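Local coordinates for protein aldehyde dehydrogenase (Listeria monocytogenes, PDB 3K9D) that probably oxidises aldehydes, using NAD or NADP as the electron acceptor, at residues 81-84 and 85-88; 64-67 and 68-71. All coordinates share one frame; numbering follows the deposited sequence.

Contacts 1 and 2 sit at the two ends of one helix, 67-85. Contact 2 (64-67 with 68-71) is where the chain turns into the helix after helix 51-62; contact 1 (81-84 with 85-88) is where it leaves, heading for strand 92-97. The two do not touch: their centres are about 25 Å apart and their nearest atoms about 11 Å. Both are local, built from side chains a few residues apart. The start of the helix is tied through I66, D69 and K70 to D246, while its end packs on helices 33-49 and 121-134.

Contact 1: 81-84 and 85-88; sequences VYNY and IKDM
Two tyrosine rings each receive a side chain from one turn further on. The sulfur of M88 lies over one face of the Y84 ring, SD 3.9 Å from the ring centroid and displaced toward the phenol end, a Met-aromatic contact with CZ nearest. On the Y82 ring, K86 CB sits over a face, 4.0 Å from the centroid, in a CH-pi contact. The K86 chi1 of 71° sends CG past Y82 O and CD past Y82 CE2, laying the chain alongside N83. I85 CG2 comes within 3.4 Å of Y84 CD2, meeting that ring obliquely, and looser against V81 CG1.

The backbone finishes the helix here. I85 N bonds to V81 O at 3.0 Å and K86 N to Y82 O at 2.8 Å, after which a type I turn from I85 to M88 brings M88 back to the Y84 face. A water links the last helical turn to the next, donating to Y84 O and accepting from D87 N.

K134 NZ, from helix 121-134, bonds to I85 O and M88 O. That helix also packs on V81 and I85, helix 33-49 covers Y82 and I85, and loop residues V415 and P416 meet Y84.

Contact 2: 64-67 and 68-71; sequences FGIW and QDKV
K70 folds back against the loop that leads into helix 67-85, and this buried side chain is the tightly packed part of the contact. Its aliphatic chain passes I66 O and brings CE to 3.7 Å from F64 O; that carbonyl is buried without a polar partner in the model. The chain bends at its last torsion, and NZ forms a salt bridge with D246, whose other carboxylate oxygen accepts from I66 N.

I66 and D69 flank this core, lying side by side. The CD1 methyl of I66 comes to 3.5 Å from D69 OD2, with I66 CB a little further from the same oxygen. D69 CG lies beside its own backbone N (chi1 -69°), which sets the carboxylate along the isoleucine, where OD2 accepts a hydrogen bond from the backbone N of D246.

On the outer side the packing is thinner. W67 and V71 cross at a slant, the indole touching chiefly through CD1, 3.8 Å from V71 CG2. W67 is exposed in the assembly, though a crystal neighbour touches it, and its NE1 bonds to E52 O on helix 51-62. Q68, also exposed, extends from the helix toward R456 of the second subunit.

I66 occupies the N-cap position, and the first helical bonds follow from it: K70 N to I66 O at 3.1 Å with a nearly straight N-H (165°), then V71 N to W67 O, also 3.1 Å. This is a helix N-terminus entered from a loop, with D246 bonding to the N-cap backbone and to two first-turn side chains.

Contact 1: 81-84 and 85-88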
loop_
_atom_site.group_PDB
_atom_site.type_symbol
_atom_site.label_atom_id
_atom_site.label_comp_id
_atom_site.label_asym_id
_atom_site.label_seq_id
_atom_site.Cartn_x
_atom_site.Cartn_y
_atom_site.Cartn_z
ATOM N N VAL A 81 9.168 10.310 18.274
ATOM C CA VAL A 81 8.167 9.368 17.725
ATOM C C VAL A 81 7.057 9.141 18.755
ATOM O O VAL A 81 5.875 9.254 18.432
ATOM C CB VAL A 81 8.812 8.010 17.281
ATOM C CG1 VAL A 81 7.761 6.997 16.841
ATOM C CG2 VAL A 81 9.846 8.225 16.162
ATOM N N TYR A 82 7.455 8.853 19.997
ATOM C CA TYR A 82 6.521 8.683 21.102
ATOM C C TYR A 82 5.561 9.861 21.286
ATOM O O TYR A 82 4.358 9.657 21.408
ATOM C CB TYR A 82 7.244 8.364 22.427
ATOM C CG TYR A 82 6.279 8.215 23.567
ATOM C CD1 TYR A 82 5.415 7.121 23.619
ATOM C CD2 TYR A 82 6.180 9.186 24.563
ATOM C CE1 TYR A 82 4.491 6.984 24.636
ATOM C CE2 TYR A 82 5.247 9.056 25.593
ATOM C CZ TYR A 82 4.408 7.947 25.620
ATOM O OH TYR A 82 3.475 7.786 26.623
ATOM N N ASN A 83 6.084 11.086 21.290
ATOM C CA ASN A 83 5.226 12.265 21.450
ATOM C C ASN A 83 4.228 12.470 20.300
ATOM O O ASN A 83 3.147 13.006 20.517
ATOM C CB ASN A 83 6.052 13.534 21.687
ATOM C CG ASN A 83 6.341 13.782 23.160
ATOM O OD1 ASN A 83 5.731 13.175 24.054
ATOM N ND2 ASN A 83 7.272 14.687 23.422
ATOM N N TYR A 84 4.594 12.036 19.091
ATOM C CA TYR A 84 3.660 12.041 17.959
ATOM C C TYR A 84 2.578 10.947 18.079
ATOM O O TYR A 84 1.419 11.175 17.706
ATOM C CB TYR A 84 4.415 11.939 16.618
ATOM C CG TYR A 84 3.554 11.487 15.448
ATOM C CD1 TYR A 84 2.635 12.350 14.848
ATOM C CD2 TYR A 84 3.661 10.193 14.949
ATOM C CE1 TYR A 84 1.835 11.925 13.780
ATOM C CE2 TYR A 84 2.866 9.752 13.898
ATOM C CZ TYR A 84 1.958 10.621 13.314
ATOM O OH TYR A 84 1.178 10.177 12.264
ATOM N N ILE A 85 2.947 9.778 18.609
ATOM C CA ILE A 85 2.035 8.617 18.624
ATOM C C ILE A 85 1.206 8.411 19.896
ATOM O O ILE A 85 0.168 7.757 19.839
ATOM C CB ILE A 85 2.738 7.257 18.219
ATOM C CG1 ILE A 85 3.624 6.693 19.344
ATOM C CG2 ILE A 85 3.500 7.394 16.926
ATOM C CD1 ILE A 85 4.313 5.376 18.996
ATOM N N LYS A 86 1.639 8.971 21.029
ATOM C CA LYS A 86 1.008 8.676 22.331
ATOM C C LYS A 86 -0.530 8.866 22.438
ATOM O O LYS A 86 -1.204 8.091 23.118
ATOM C CB LYS A 86 1.734 9.411 23.476
ATOM C CG LYS A 86 1.566 10.926 23.541
ATOM C CD LYS A 86 2.162 11.461 24.851
ATOM C CE LYS A 86 1.585 12.824 25.240
ATOM N NZ LYS A 86 1.942 13.917 24.282
ATOM N N ASP A 87 -1.080 9.879 21.768
ATOM C CA ASP A 87 -2.509 10.185 21.894
ATOM C C ASP A 87 -3.348 9.773 20.672
ATOM O O ASP A 87 -4.562 10.004 20.633
ATOM C CB ASP A 87 -2.719 11.665 22.230
ATOM C CG ASP A 87 -2.205 12.030 23.617
ATOM O OD1 ASP A 87 -2.314 11.195 24.538
ATOM O OD2 ASP A 87 -1.702 13.158 23.789
ATOM N N MET A 88 -2.693 9.140 19.700
ATOM C CA MET A 88 -3.349 8.653 18.479
ATOM C C MET A 88 -4.243 7.437 18.761
ATOM O O MET A 88 -3.893 6.578 19.575
ATOM C CB MET A 88 -2.307 8.297 17.418
ATOM C CG MET A 88 -1.618 9.497 16.726
ATOM S SD MET A 88 -0.292 8.985 15.592
ATOM C CE MET A 88 -1.204 7.960 14.421
HETATM O O HOH W 1 -0.254 11.922 20.028
#

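Contact 2: 64-67 and 68-71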
loop_
_atom_site.group_PDB
_atom_site.type_symbol
_atom_site.label_atom_id
_atom_site.label_comp_id
_atom_site.label_asym_id
_atom_site.label_seq_id
_atom_site.Cartn_x
_atom_site.Cartn_y
_atom_site.Cartn_z
ATOM N N PHE A 64 30.539 3.673 11.231
ATOM C CA PHE A 64 29.893 4.847 10.635
ATOM C C PHE A 64 29.621 5.902 11.690
ATOM O O PHE A 64 29.411 5.592 12.864
ATOM C CB PHE A 64 28.535 4.542 9.958
ATOM C CG PHE A 64 28.563 3.460 8.902
ATOM C CD1 PHE A 64 29.731 3.100 8.242
ATOM C CD2 PHE A 64 27.376 2.827 8.544
ATOM C CE1 PHE A 64 29.730 2.098 7.276
ATOM C CE2 PHE A 64 27.356 1.830 7.575
ATOM C CZ PHE A 64 28.531 1.462 6.939
ATOM N N GLY A 65 29.612 7.144 11.230
ATOM C CA GLY A 65 29.019 8.258 11.939
ATOM C C GLY A 65 29.759 8.860 13.108
ATOM O O GLY A 65 30.958 8.647 13.293
ATOM N N ILE A 66 29.008 9.637 13.879
ATOM C CA ILE A 66 29.520 10.385 15.019
ATOM C C ILE A 66 28.706 9.941 16.243
ATOM O O ILE A 66 27.471 9.937 16.209
ATOM C CB ILE A 66 29.385 11.908 14.777
ATOM C CG1 ILE A 66 30.234 12.332 13.580
ATOM C CG2 ILE A 66 29.783 12.717 16.021
ATOM C CD1 ILE A 66 29.898 13.709 13.018
ATOM N N TRP A 67 29.397 9.526 17.302
ATOM C CA TRP A 67 28.718 9.100 18.533
ATOM C C TRP A 67 27.619 10.077 18.964
ATOM O O TRP A 67 26.456 9.683 19.048
ATOM C CB TRP A 67 29.737 8.846 19.653
ATOM C CG TRP A 67 29.177 8.266 20.962
ATOM C CD1 TRP A 67 27.896 7.843 21.218
ATOM C CD2 TRP A 67 29.918 8.026 22.161
ATOM N NE1 TRP A 67 27.795 7.387 22.510
ATOM C CE2 TRP A 67 29.023 7.484 23.109
ATOM C CE3 TRP A 67 31.254 8.228 22.530
ATOM C CZ2 TRP A 67 29.425 7.136 24.405
ATOM C CZ3 TRP A 67 31.649 7.883 23.814
ATOM C CH2 TRP A 67 30.737 7.345 24.735
ATOM N N GLN A 68 27.978 11.344 19.176
ATOM C CA GLN A 68 27.030 12.414 19.552
ATOM C C GLN A 68 25.757 12.439 18.691
ATOM O O GLN A 68 24.647 12.489 19.220
ATOM C CB GLN A 68 27.722 13.789 19.495
ATOM C CG GLN A 68 26.887 14.951 20.092
ATOM C CD GLN A 68 27.603 16.305 20.081
ATOM O OE1 GLN A 68 28.821 16.389 19.879
ATOM N NE2 GLN A 68 26.842 17.373 20.306
ATOM N N ASP A 69 25.937 12.401 17.371
ATOM C CA ASP A 69 24.825 12.446 16.420
ATOM C C ASP A 69 23.881 11.240 16.484
ATOM O O ASP A 69 22.665 11.403 16.356
ATOM C CB ASP A 69 25.349 12.667 14.996
ATOM C CG ASP A 69 25.940 14.086 14.788
ATOM O OD1 ASP A 69 25.761 14.973 15.651
ATOM O OD2 ASP A 69 26.566 14.311 13.748
ATOM N N LYS A 70 24.441 10.047 16.682
ATOM C CA LYS A 70 23.651 8.820 16.877
ATOM C C LYS A 70 22.840 8.819 18.183
ATOM O O LYS A 70 21.803 8.155 18.263
ATOM C CB LYS A 70 24.555 7.584 16.831
ATOM C CG LYS A 70 24.731 6.964 15.462
ATOM C CD LYS A 70 26.098 6.301 15.334
ATOM C CE LYS A 70 26.076 5.149 14.331
ATOM N NZ LYS A 70 25.431 5.545 13.017
ATOM N N VAL A 71 23.314 9.549 19.201
ATOM C CA VAL A 71 22.549 9.735 20.453
ATOM C C VAL A 71 21.280 10.541 20.162
ATOM O O VAL A 71 20.193 10.162 20.590
ATOM C CB VAL A 71 23.381 10.389 21.603
ATOM C CG1 VAL A 71 22.509 10.717 22.824
ATOM C CG2 VAL A 71 24.525 9.507 22.034
#